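Flagellin B1 (Methanocaldococcus jannaschii DSM 2661, PDB 5YA6) is an archaeal flagellin that probably polymerises into the filament of the archaellum, and that binds a calcium ion in its beta-rich globular domain. Local coordinates at residues Ala33-Pro38 with Asp76-Ser81; Ser88-Asp91 with Tyr95-Gly98; Gly105-Gly110 with Asp116-Leu121. All coordinates share one frame; numbering follows the deposited sequence. Where two conformers were deposited one is given.

Leaving the N terminus, the chain first lays down strand 13-23 and then 28-38; contact 1 closes the first long loop, bringing residues 76-81 of the connection between strands 59-69 and 94-99 onto strand 28-38. Contact 2 follows a few residues later, where 88-91, close to the end of that connection, folds against the strand it leads into. Contact 3 closes a short calcium-binding loop on strand 117-123. The three come in series, without nesting or crossing, and all reach the same mixed sheet. Strand 117-123 lies between 94-99 and 28-38, hydrogen-bonded to both, so contacts 2 and 1 touch contact 3 from its two neighbouring strands but not each other.

Contact 1 of 3, residues Ala33-Pro38 with Asp76-Ser81; sequences AIYITP and DDIFNS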
ATOM      1  N   ALA B  33     -15.030  -4.164  -2.494  1.00 11.85           N
ATOM      2  CA  ALA B  33     -15.470  -3.495  -3.700  1.00 12.22           C
ATOM      3  C   ALA B  33     -14.684  -2.184  -3.780  1.00 12.95           C
ATOM      4  O   ALA B  33     -14.870  -1.258  -2.924  1.00 13.56           O
ATOM      5  CB  ALA B  33     -16.979  -3.250  -3.660  1.00 12.57           C
ATOM      6  N   ILE B  34     -13.784  -2.095  -4.790  1.00 11.49           N
ATOM      7  CA  ILE B  34     -12.884  -0.939  -4.902  1.00 11.12           C
ATOM      8  C   ILE B  34     -13.349  -0.073  -6.039  1.00 10.70           C
ATOM      9  O   ILE B  34     -13.329  -0.498  -7.228  1.00 12.10           O
ATOM     10  CB  ILE B  34     -11.425  -1.399  -5.128  1.00 11.35           C
ATOM     11  CG1 ILE B  34     -11.011  -2.321  -3.980  1.00 11.01           C
ATOM     12  CG2 ILE B  34     -10.510  -0.225  -5.373  1.00 10.73           C
ATOM     13  CD1 ILE B  34      -9.763  -3.150  -4.305  1.00 11.42           C
ATOM     14  N   TYR B  35     -13.805   1.123  -5.723  1.00 10.82           N
ATOM     15  CA  TYR B  35     -14.389   2.012  -6.743  1.00 11.39           C
ATOM     16  C   TYR B  35     -13.333   2.930  -7.332  1.00 11.92           C
ATOM     17  O   TYR B  35     -12.504   3.482  -6.624  1.00 11.41           O
ATOM     18  CB  TYR B  35     -15.522   2.852  -6.208  1.00 12.90           C
ATOM     19  CG  TYR B  35     -16.710   1.991  -5.744  1.00 13.19           C
ATOM     20  CD1 TYR B  35     -16.734   1.347  -4.528  1.00 13.85           C
ATOM     21  CD2 TYR B  35     -17.850   1.886  -6.531  1.00 15.38           C
ATOM     22  CE1 TYR B  35     -17.803   0.563  -4.122  1.00 13.09           C
ATOM     23  CE2 TYR B  35     -18.933   1.100  -6.135  1.00 14.55           C
ATOM     24  CZ  TYR B  35     -18.924   0.468  -4.922  1.00 14.33           C
ATOM     25  OH  TYR B  35     -20.012  -0.333  -4.567  1.00 16.03           O
ATOM     26  N   ILE B  36     -13.345   2.949  -8.666  1.00 10.55           N
ATOM     27  CA  ILE B  36     -12.322   3.565  -9.528  0.50 11.98           C
ATOM     28  C   ILE B  36     -12.961   4.524 -10.564  1.00 11.63           C
ATOM     29  O   ILE B  36     -13.998   4.207 -11.125  1.00 12.53           O
ATOM     30  CB  ILE B  36     -11.581   2.464 -10.301  0.50 11.59           C
ATOM     31  CG1 ILE B  36     -10.866   1.502  -9.316  0.50 12.47           C
ATOM     32  CG2 ILE B  36     -10.671   3.061 -11.348  0.50 12.03           C
ATOM     33  CD1 ILE B  36      -9.715   2.151  -8.555  0.50 12.34           C
ATOM     34  N   THR B  37     -12.336   5.664 -10.814  1.00 12.35           N
ATOM     35  CA  THR B  37     -12.724   6.585 -11.866  1.00 13.37           C
ATOM     36  C   THR B  37     -11.443   7.192 -12.446  1.00 13.79           C
ATOM     37  O   THR B  37     -10.442   7.297 -11.742  1.00 14.00           O
ATOM     38  CB  THR B  37     -13.696   7.687 -11.370  1.00 14.60           C
ATOM     39  OG1 THR B  37     -14.347   8.352 -12.479  1.00 15.37           O
ATOM     40  CG2 THR B  37     -12.978   8.720 -10.558  1.00 13.65           C
ATOM     41  N   PRO B  38     -11.456   7.598 -13.702  1.00 12.81           N
ATOM     42  CA  PRO B  38     -10.238   8.267 -14.225  1.00 14.39           C
ATOM     43  C   PRO B  38      -9.941   9.602 -13.521  1.00 14.51           C
ATOM     44  O   PRO B  38     -10.856  10.308 -13.120  1.00 15.93           O
ATOM     45  CB  PRO B  38     -10.535   8.480 -15.703  1.00 13.95           C
ATOM     46  CG  PRO B  38     -11.587   7.434 -16.036  1.00 15.19           C
ATOM     47  CD  PRO B  38     -12.422   7.359 -14.765  1.00 13.29           C
ATOM     48  N   ASP B  76     -28.016  -1.408  -5.529  1.00 24.37           N
ATOM     49  CA  ASP B  76     -27.647  -1.097  -4.155  0.50 25.61           C
ATOM     50  C   ASP B  76     -26.771  -2.168  -3.529  1.00 24.01           C
ATOM     51  O   ASP B  76     -25.854  -1.829  -2.764  1.00 30.79           O
ATOM     52  CB  ASP B  76     -28.890  -0.930  -3.299  0.50 24.80           C
ATOM     53  CG  ASP B  76     -29.733   0.201  -3.767  0.50 26.18           C
ATOM     54  OD1 ASP B  76     -29.247   1.348  -3.689  0.50 28.22           O
ATOM     55  OD2 ASP B  76     -30.870  -0.069  -4.211  0.50 26.51           O
ATOM     56  N   ASP B  77     -27.053  -3.435  -3.809  1.00 22.98           N
ATOM     57  CA  ASP B  77     -26.237  -4.545  -3.213  1.00 24.95           C
ATOM     58  C   ASP B  77     -25.230  -5.200  -4.169  1.00 25.52           C
ATOM     59  O   ASP B  77     -25.585  -6.201  -4.828  1.00 28.26           O
ATOM     60  CB  ASP B  77     -27.147  -5.624  -2.674  1.00 27.99           C
ATOM     61  CG  ASP B  77     -26.392  -6.687  -1.850  1.00 30.99           C
ATOM     62  OD1 ASP B  77     -25.134  -6.628  -1.647  1.00 33.40           O
ATOM     63  OD2 ASP B  77     -27.099  -7.587  -1.366  1.00 32.75           O
ATOM     64  N   ILE B  78     -23.986  -4.714  -4.232  1.00 18.49           N
ATOM     65  CA  ILE B  78     -23.117  -5.328  -5.256  1.00 18.96           C
ATOM     66  C   ILE B  78     -22.321  -6.517  -4.682  1.00 15.81           C
ATOM     67  O   ILE B  78     -21.465  -7.025  -5.374  1.00 16.38           O
ATOM     68  CB  ILE B  78     -22.140  -4.280  -5.864  1.00 24.14           C
ATOM     69  CG1 ILE B  78     -21.465  -3.465  -4.780  1.00 25.27           C
ATOM     70  CG2 ILE B  78     -22.898  -3.328  -6.816  1.00 24.67           C
ATOM     71  CD1 ILE B  78     -20.337  -4.192  -4.052  1.00 27.08           C
ATOM     72  N   PHE B  79     -22.652  -6.977  -3.490  1.00 15.92           N
ATOM     73  CA  PHE B  79     -22.028  -8.185  -2.896  1.00 17.25           C
ATOM     74  C   PHE B  79     -22.835  -9.470  -3.104  1.00 17.72           C
ATOM     75  O   PHE B  79     -22.374 -10.562  -2.729  1.00 22.45           O
ATOM     76  CB  PHE B  79     -21.758  -8.001  -1.429  1.00 17.42           C
ATOM     77  CG  PHE B  79     -20.684  -6.996  -1.175  1.00 17.36           C
ATOM     78  CD1 PHE B  79     -19.406  -7.205  -1.678  1.00 16.22           C
ATOM     79  CD2 PHE B  79     -20.941  -5.846  -0.434  1.00 17.32           C
ATOM     80  CE1 PHE B  79     -18.416  -6.230  -1.490  1.00 16.30           C
ATOM     81  CE2 PHE B  79     -19.951  -4.882  -0.215  1.00 17.39           C
ATOM     82  CZ  PHE B  79     -18.685  -5.097  -0.735  1.00 17.29           C
ATOM     83  N   ASN B  80     -24.004  -9.368  -3.674  1.00 14.04           N
ATOM     84  CA  ASN B  80     -24.891 -10.555  -3.776  1.00 14.34           C
ATOM     85  C   ASN B  80     -24.611 -11.427  -4.975  1.00 13.16           C
ATOM     86  O   ASN B  80     -24.699 -10.982  -6.136  1.00 12.34           O
ATOM     87  CB  ASN B  80     -26.309  -9.992  -3.810  1.00 16.27           C
ATOM     88  CG  ASN B  80     -27.385 -11.072  -3.850  1.00 18.63           C
ATOM     89  OD1 ASN B  80     -27.325 -12.047  -4.597  1.00 17.95           O
ATOM     90  ND2 ASN B  80     -28.401 -10.872  -3.029  1.00 24.96           N
ATOM     91  N   SER B  81     -24.171 -12.664  -4.721  1.00 12.22           N
ATOM     92  CA  SER B  81     -23.748 -13.564  -5.825  1.00 11.91           C
ATOM     93  C   SER B  81     -24.942 -14.205  -6.531  1.00 12.29           C
ATOM     94  O   SER B  81     -24.744 -14.885  -7.528  1.00 13.29           O
ATOM     95  CB  SER B  81     -22.774 -14.584  -5.339  1.00 13.37           C
ATOM     96  OG  SER B  81     -23.385 -15.588  -4.501  1.00 12.97           O
TER
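Ile78 carries this contact, its CB directed at strand 28-38, where Ala33 and Tyr35 receive it. A chi1 of 47° tucks CG1 in between the two backbone arms, and from there it meets the phenol oxygen: CG1 of Ile78 is 3.5 Å from OH of Tyr35. At the tip, CD1 of Ile78 presses on CB of Ala33 at 3.5 Å. The same methyl stands over the centre of the Phe79 ring, 3.6 Å above its plane, a CH-pi type of arrangement between consecutive residues. Phe79 then reaches the strand itself, with CZ at 3.9 Å from CB of Ala33. Were an alanine here instead of Phe79, CD1 of Ile78 would probably lose the ring beneath it and a gap would open beside Ala33. Asp77 holds the backbone leading into Phe79, its OD1 accepting from N of Phe79 (3.1 Å) from above the carboxylate plane. The result is an Asx turn within the crossover connection between parallel strands 59-69 and 94-99, which spreads apolar side chains over the mixed sheet of the flagellin domain.

Contact 2 of 3, residues Ser88-Asp91 with Tyr95-Gly98; sequences SLAD and YVVG
The peptide group joining Leu89 to Ala90 turns one flat face to Val96, whose CG2 methyl sits almost squarely above it, 3.8 Å from N of Ala90 and 3.9 Å from C of Leu89. The other flat group is the ring of Tyr95. Tyr95 sends its CB away from residues 88-91, and CG2 of Val97 lies at the edge of its ring, in the ring plane and 3.6 Å from CE2 of Tyr95, while Phe142 meets this ring edge-to-face and Ala50 O takes a hydrogen bond from the phenol OH.

The valine methyl does all the touching on the strand side. With CG1 of Val96 anti to the backbone N (chi1 172°), CG2 takes the place beside that N, on the side where the Leu89-Ala90 peptide lies. The methyl thus rests on a peptide face with two beta carbons beside it, CB of Leu89 at 4.1 Å and CB of Ala90 at 4.2 Å. Ala90 and Val96 are buried here, whereas Leu89 lies toward solvent at the margin of the contact.

In the fold, residues 88-91 lie near the end of the crossover connection that brings the chain back to lay strand 94-99 parallel to its neighbour 59-69. A 3-10 turn finishes at Leu89, whose side chain continues onto Ser66 and Thr67 of strand 59-69, and Asp91 shapes the turn that follows, its OD1 taking hydrogen bonds from N of Ser93, two residues on as in an Asx turn, and from OG of Ser94.

On its other flank the strand is held by 117-123, where O of Val96 accepts from N of Leu121 at 2.8 Å and the two side chains also touch.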
ATOM      1  N   SER B  88     -18.596 -15.484  -8.905  1.00 16.27           N
ATOM      2  CA  SER B  88     -17.975 -16.789  -8.976  1.00 17.14           C
ATOM      3  C   SER B  88     -16.545 -16.791  -9.555  1.00 18.52           C
ATOM      4  O   SER B  88     -15.746 -17.668  -9.200  1.00 19.46           O
ATOM      5  CB  SER B  88     -18.823 -17.774  -9.772  1.00 18.06           C
ATOM      6  OG  SER B  88     -18.682 -17.618 -11.177  1.00 20.23           O
ATOM      7  N   LEU B  89     -16.253 -15.807 -10.394  1.00 18.04           N
ATOM      8  CA  LEU B  89     -14.932 -15.642 -11.022  1.00 18.64           C
ATOM      9  C   LEU B  89     -13.932 -14.802 -10.196  1.00 21.14           C
ATOM     10  O   LEU B  89     -12.744 -14.705 -10.558  1.00 23.29           O
ATOM     11  CB  LEU B  89     -15.077 -15.055 -12.412  1.00 18.46           C
ATOM     12  CG  LEU B  89     -16.003 -15.764 -13.408  1.00 19.14           C
ATOM     13  CD1 LEU B  89     -16.328 -14.928 -14.619  1.00 20.92           C
ATOM     14  CD2 LEU B  89     -15.494 -17.129 -13.755  1.00 20.24           C
ATOM     15  N   ALA B  90     -14.365 -14.245  -9.082  1.00 19.15           N
ATOM     16  CA  ALA B  90     -13.416 -13.541  -8.194  1.00 18.71           C
ATOM     17  C   ALA B  90     -12.795 -14.572  -7.306  1.00 18.76           C
ATOM     18  O   ALA B  90     -13.346 -14.978  -6.290  1.00 20.99           O
ATOM     19  CB  ALA B  90     -14.156 -12.478  -7.404  1.00 18.67           C
ATOM     20  N   ASP B  91     -11.587 -14.985  -7.667  1.00 18.85           N
ATOM     21  CA  ASP B  91     -10.929 -16.070  -6.983  1.00 20.40           C
ATOM     22  C   ASP B  91      -9.625 -15.587  -6.305  1.00 20.76           C
ATOM     23  O   ASP B  91      -9.435 -14.391  -6.049  1.00 19.06           O
ATOM     24  CB  ASP B  91     -10.715 -17.234  -7.943  1.00 22.22           C
ATOM     25  CG  ASP B  91      -9.781 -16.915  -9.063  1.00 24.33           C
ATOM     26  OD1 ASP B  91      -9.122 -15.855  -9.075  1.00 21.74           O
ATOM     27  OD2 ASP B  91      -9.662 -17.748  -9.992  1.00 24.56           O
ATOM     28  N   TYR B  95      -9.655 -10.339 -10.146  1.00 14.01           N
ATOM     29  CA  TYR B  95     -10.749  -9.408  -9.792  1.00 12.76           C
ATOM     30  C   TYR B  95     -11.764  -9.381 -10.939  1.00 13.29           C
ATOM     31  O   TYR B  95     -11.416  -9.620 -12.108  1.00 14.80           O
ATOM     32  CB  TYR B  95     -10.277  -7.924  -9.454  1.00 11.72           C
ATOM     33  CG  TYR B  95      -9.545  -7.248 -10.578  1.00 12.04           C
ATOM     34  CD1 TYR B  95      -8.187  -7.397 -10.723  1.00 11.74           C
ATOM     35  CD2 TYR B  95     -10.220  -6.513 -11.535  1.00 11.91           C
ATOM     36  CE1 TYR B  95      -7.511  -6.826 -11.775  1.00 11.36           C
ATOM     37  CE2 TYR B  95      -9.576  -5.929 -12.588  1.00 12.97           C
ATOM     38  CZ  TYR B  95      -8.207  -6.102 -12.728  1.00 11.34           C
ATOM     39  OH  TYR B  95      -7.600  -5.549 -13.843  1.00 12.40           O
ATOM     40  N   VAL B  96     -13.007  -9.051 -10.621  1.00 11.79           N
ATOM     41  CA  VAL B  96     -14.023  -8.805 -11.633  1.00 12.11           C
ATOM     42  C   VAL B  96     -14.350  -7.326 -11.717  1.00 12.28           C
ATOM     43  O   VAL B  96     -14.493  -6.658 -10.670  1.00 12.04           O
ATOM     44  CB  VAL B  96     -15.277  -9.664 -11.284  1.00 12.91           C
ATOM     45  CG1 VAL B  96     -16.456  -9.310 -12.179  1.00 14.52           C
ATOM     46  CG2 VAL B  96     -14.883 -11.136 -11.278  1.00 14.10           C
ATOM     47  N   VAL B  97     -14.515  -6.793 -12.902  1.00 12.10           N
ATOM     48  CA  VAL B  97     -14.902  -5.404 -12.993  1.00 11.94           C
ATOM     49  C   VAL B  97     -16.411  -5.269 -13.112  1.00 13.14           C
ATOM     50  O   VAL B  97     -17.028  -5.902 -13.976  1.00 13.70           O
ATOM     51  CB  VAL B  97     -14.240  -4.709 -14.199  1.00 12.56           C
ATOM     52  CG1 VAL B  97     -14.688  -3.267 -14.344  1.00 12.53           C
ATOM     53  CG2 VAL B  97     -12.695  -4.806 -14.088  1.00 12.14           C
ATOM     54  N   GLY B  98     -17.006  -4.466 -12.254  1.00 11.97           N
ATOM     55  CA  GLY B  98     -18.463  -4.116 -12.361  1.00 12.73           C
ATOM     56  C   GLY B  98     -18.578  -2.742 -12.933  1.00 13.06           C
ATOM     57  O   GLY B  98     -17.911  -1.788 -12.480  1.00 13.50           O
TER

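Contact 3 of 3, residues Gly105-Gly110 with Asp116-Leu121; sequences GSLSNG and DIAVLL. With CA (calcium ion), chain D.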
ATOM      1  N   GLY B 105     -20.648   2.992 -22.904  1.00 19.19           N
ATOM      2  CA  GLY B 105     -20.461   1.522 -23.017  1.00 18.69           C
ATOM      3  C   GLY B 105     -19.023   0.967 -23.070  1.00 17.48           C
ATOM      4  O   GLY B 105     -18.839  -0.229 -23.142  1.00 19.96           O
ATOM      5  N   SER B 106     -18.032   1.867 -22.993  1.00 16.76           N
ATOM      6  CA  SER B 106     -16.615   1.510 -23.150  1.00 15.67           C
ATOM      7  C   SER B 106     -16.120   0.415 -22.175  1.00 14.43           C
ATOM      8  O   SER B 106     -15.262  -0.410 -22.536  1.00 15.56           O
ATOM      9  CB  SER B 106     -15.749   2.798 -23.047  1.00 15.57           C
ATOM     10  OG  SER B 106     -15.797   3.386 -21.773  1.00 15.18           O
ATOM     11  N   LEU B 107     -16.661   0.385 -20.948  1.00 15.98           N
ATOM     12  CA  LEU B 107     -16.245  -0.629 -19.967  1.00 16.17           C
ATOM     13  C   LEU B 107     -16.556  -2.068 -20.347  1.00 18.34           C
ATOM     14  O   LEU B 107     -15.856  -2.999 -19.905  1.00 18.81           O
ATOM     15  CB  LEU B 107     -16.787  -0.332 -18.569  1.00 15.37           C
ATOM     16  CG  LEU B 107     -16.064   0.738 -17.792  1.00 16.76           C
ATOM     17  CD1 LEU B 107     -16.891   1.044 -16.571  1.00 16.54           C
ATOM     18  CD2 LEU B 107     -14.690   0.251 -17.358  1.00 14.93           C
ATOM     19  N   SER B 108     -17.542  -2.252 -21.227  1.00 20.58           N
ATOM     20  CA  SER B 108     -17.853  -3.559 -21.746  1.00 21.12           C
ATOM     21  C   SER B 108     -16.813  -4.062 -22.726  1.00 20.48           C
ATOM     22  O   SER B 108     -16.766  -5.246 -22.977  1.00 19.49           O
ATOM     23  CB  SER B 108     -19.289  -3.632 -22.314  1.00 23.24           C
ATOM     24  OG  SER B 108     -20.239  -3.346 -21.254  1.00 26.02           O
ATOM     25  N   ASN B 109     -15.951  -3.181 -23.247  1.00 19.29           N
ATOM     26  CA  ASN B 109     -14.729  -3.600 -23.886  1.00 21.91           C
ATOM     27  C   ASN B 109     -13.456  -3.439 -23.039  1.00 19.42           C
ATOM     28  O   ASN B 109     -12.338  -3.451 -23.580  1.00 18.90           O
ATOM     29  CB  ASN B 109     -14.568  -2.861 -25.205  1.00 25.85           C
ATOM     30  CG  ASN B 109     -14.920  -3.746 -26.341  1.00 34.94           C
ATOM     31  OD1 ASN B 109     -14.170  -4.670 -26.654  1.00 45.15           O
ATOM     32  ND2 ASN B 109     -16.122  -3.575 -26.878  1.00 34.74           N
ATOM     33  N   GLY B 110     -13.647  -3.245 -21.734  1.00 17.26           N
ATOM     34  CA  GLY B 110     -12.484  -3.136 -20.818  1.00 17.41           C
ATOM     35  C   GLY B 110     -11.766  -1.786 -20.895  1.00 18.43           C
ATOM     36  O   GLY B 110     -10.566  -1.719 -20.566  1.00 18.57           O
ATOM     37  N   ASP B 116     -16.530   7.743 -16.253  1.00 16.25           N
ATOM     38  CA  ASP B 116     -16.887   6.364 -15.921  1.00 14.56           C
ATOM     39  C   ASP B 116     -16.602   6.061 -14.481  1.00 15.82           C
ATOM     40  O   ASP B 116     -15.644   6.606 -13.930  1.00 15.91           O
ATOM     41  CB  ASP B 116     -16.128   5.335 -16.760  1.00 15.63           C
ATOM     42  CG  ASP B 116     -16.568   5.262 -18.222  1.00 15.24           C
ATOM     43  OD1 ASP B 116     -17.566   5.924 -18.652  1.00 16.90           O
ATOM     44  OD2 ASP B 116     -15.898   4.495 -18.925  1.00 14.20           O
ATOM     45  N   ILE B 117     -17.385   5.150 -13.907  1.00 14.59           N
ATOM     46  CA  ILE B 117     -17.073   4.581 -12.602  1.00 14.11           C
ATOM     47  C   ILE B 117     -17.117   3.068 -12.774  1.00 13.24           C
ATOM     48  O   ILE B 117     -18.100   2.510 -13.272  1.00 14.03           O
ATOM     49  CB  ILE B 117     -18.011   5.027 -11.446  1.00 15.20           C
ATOM     50  CG1 ILE B 117     -18.028   6.544 -11.349  1.00 16.94           C
ATOM     51  CG2 ILE B 117     -17.589   4.391 -10.110  1.00 16.53           C
ATOM     52  CD1 ILE B 117     -19.123   7.036 -10.386  1.00 19.44           C
ATOM     53  N   ALA B 118     -16.059   2.406 -12.305  1.00 12.63           N
ATOM     54  CA  ALA B 118     -16.017   0.971 -12.273  1.00 11.52           C
ATOM     55  C   ALA B 118     -15.821   0.523 -10.837  1.00 11.79           C
ATOM     56  O   ALA B 118     -15.294   1.267 -10.021  1.00 12.80           O
ATOM     57  CB  ALA B 118     -14.903   0.416 -13.125  1.00 12.87           C
ATOM     58  N   VAL B 119     -16.188  -0.720 -10.532  1.00 10.98           N
ATOM     59  CA  VAL B 119     -15.879  -1.286  -9.214  1.00 12.62           C
ATOM     60  C   VAL B 119     -15.072  -2.546  -9.423  1.00 11.47           C
ATOM     61  O   VAL B 119     -15.328  -3.324 -10.360  1.00 12.68           O
ATOM     62  CB  VAL B 119     -17.179  -1.503  -8.386  1.00 12.97           C
ATOM     63  CG1 VAL B 119     -18.104  -2.507  -9.071  1.00 14.19           C
ATOM     64  CG2 VAL B 119     -16.849  -1.930  -6.975  1.00 14.00           C
ATOM     65  N   LEU B 120     -14.032  -2.778  -8.611  1.00 11.40           N
ATOM     66  CA  LEU B 120     -13.246  -4.014  -8.674  1.00 11.23           C
ATOM     67  C   LEU B 120     -13.822  -4.863  -7.585  1.00 11.47           C
ATOM     68  O   LEU B 120     -13.753  -4.527  -6.410  1.00 11.08           O
ATOM     69  CB  LEU B 120     -11.750  -3.733  -8.445  1.00 11.96           C
ATOM     70  CG  LEU B 120     -11.205  -2.563  -9.268  1.00 12.29           C
ATOM     71  CD1 LEU B 120      -9.716  -2.435  -8.923  1.00 12.55           C
ATOM     72  CD2 LEU B 120     -11.382  -2.735 -10.782  1.00 12.75           C
ATOM     73  N   LEU B 121     -14.341  -6.005  -7.980  1.00 11.12           N
ATOM     74  CA  LEU B 121     -14.885  -6.974  -7.062  1.00 11.52           C
ATOM     75  C   LEU B 121     -13.775  -7.995  -6.712  1.00 11.35           C
ATOM     76  O   LEU B 121     -13.253  -8.724  -7.560  1.00 12.33           O
ATOM     77  CB  LEU B 121     -16.126  -7.646  -7.732  1.00 11.91           C
ATOM     78  CG  LEU B 121     -17.217  -6.700  -8.258  1.00 13.49           C
ATOM     79  CD1 LEU B 121     -18.257  -7.546  -9.012  1.00 14.16           C
ATOM     80  CD2 LEU B 121     -17.817  -5.849  -7.149  1.00 13.55           C
TER
HETATM   81 CA    CA D 301     -17.221   5.088 -20.853  1.00 17.45          CA
HETATM   82  O   HOH W   1     -18.603   7.084 -21.174  1.00 18.74           O
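A calcium-binding loop brings Ser106 and Asp116 together here, in a site where Asp102, Asp104 and Ser106 recall the alternating ligands that open an EF-hand loop, though this one sits between beta strands. Asp116 grips the ion with both carboxylate oxygens, OD1 and OD2 each 2.4 Å from the calcium, and Ser106 OG binds it at the same distance. A water at 2.5 Å and three further atoms, from Asp102, Asp104 and Asn113, bring the ligand atoms to seven, and Asp102 also takes a hydrogen bond on OD2 from N of Leu107, tying a metal ligand to the 3-10 turn that the loop forms over residues 106-108. Ser106 OG and Asp116 OD2 lie 3.1 Å apart as neighbours on the metal, not as a hydrogen-bonded pair. A chi1 of 66° turns the serine OG to where it can bind the ion and also give its hydrogen bond to Val111 O, while the backbone O of Asp116 accepts from Thr37 OG1 on strand 28-38.

Beside the ion, Leu107 reaches over the start of strand 117-123. Its CG is 3.9 Å from OD2 of Asp116, and its CD1 settles 3.8 Å from O of Ile117 and 4.0 Å from CB of Ala118.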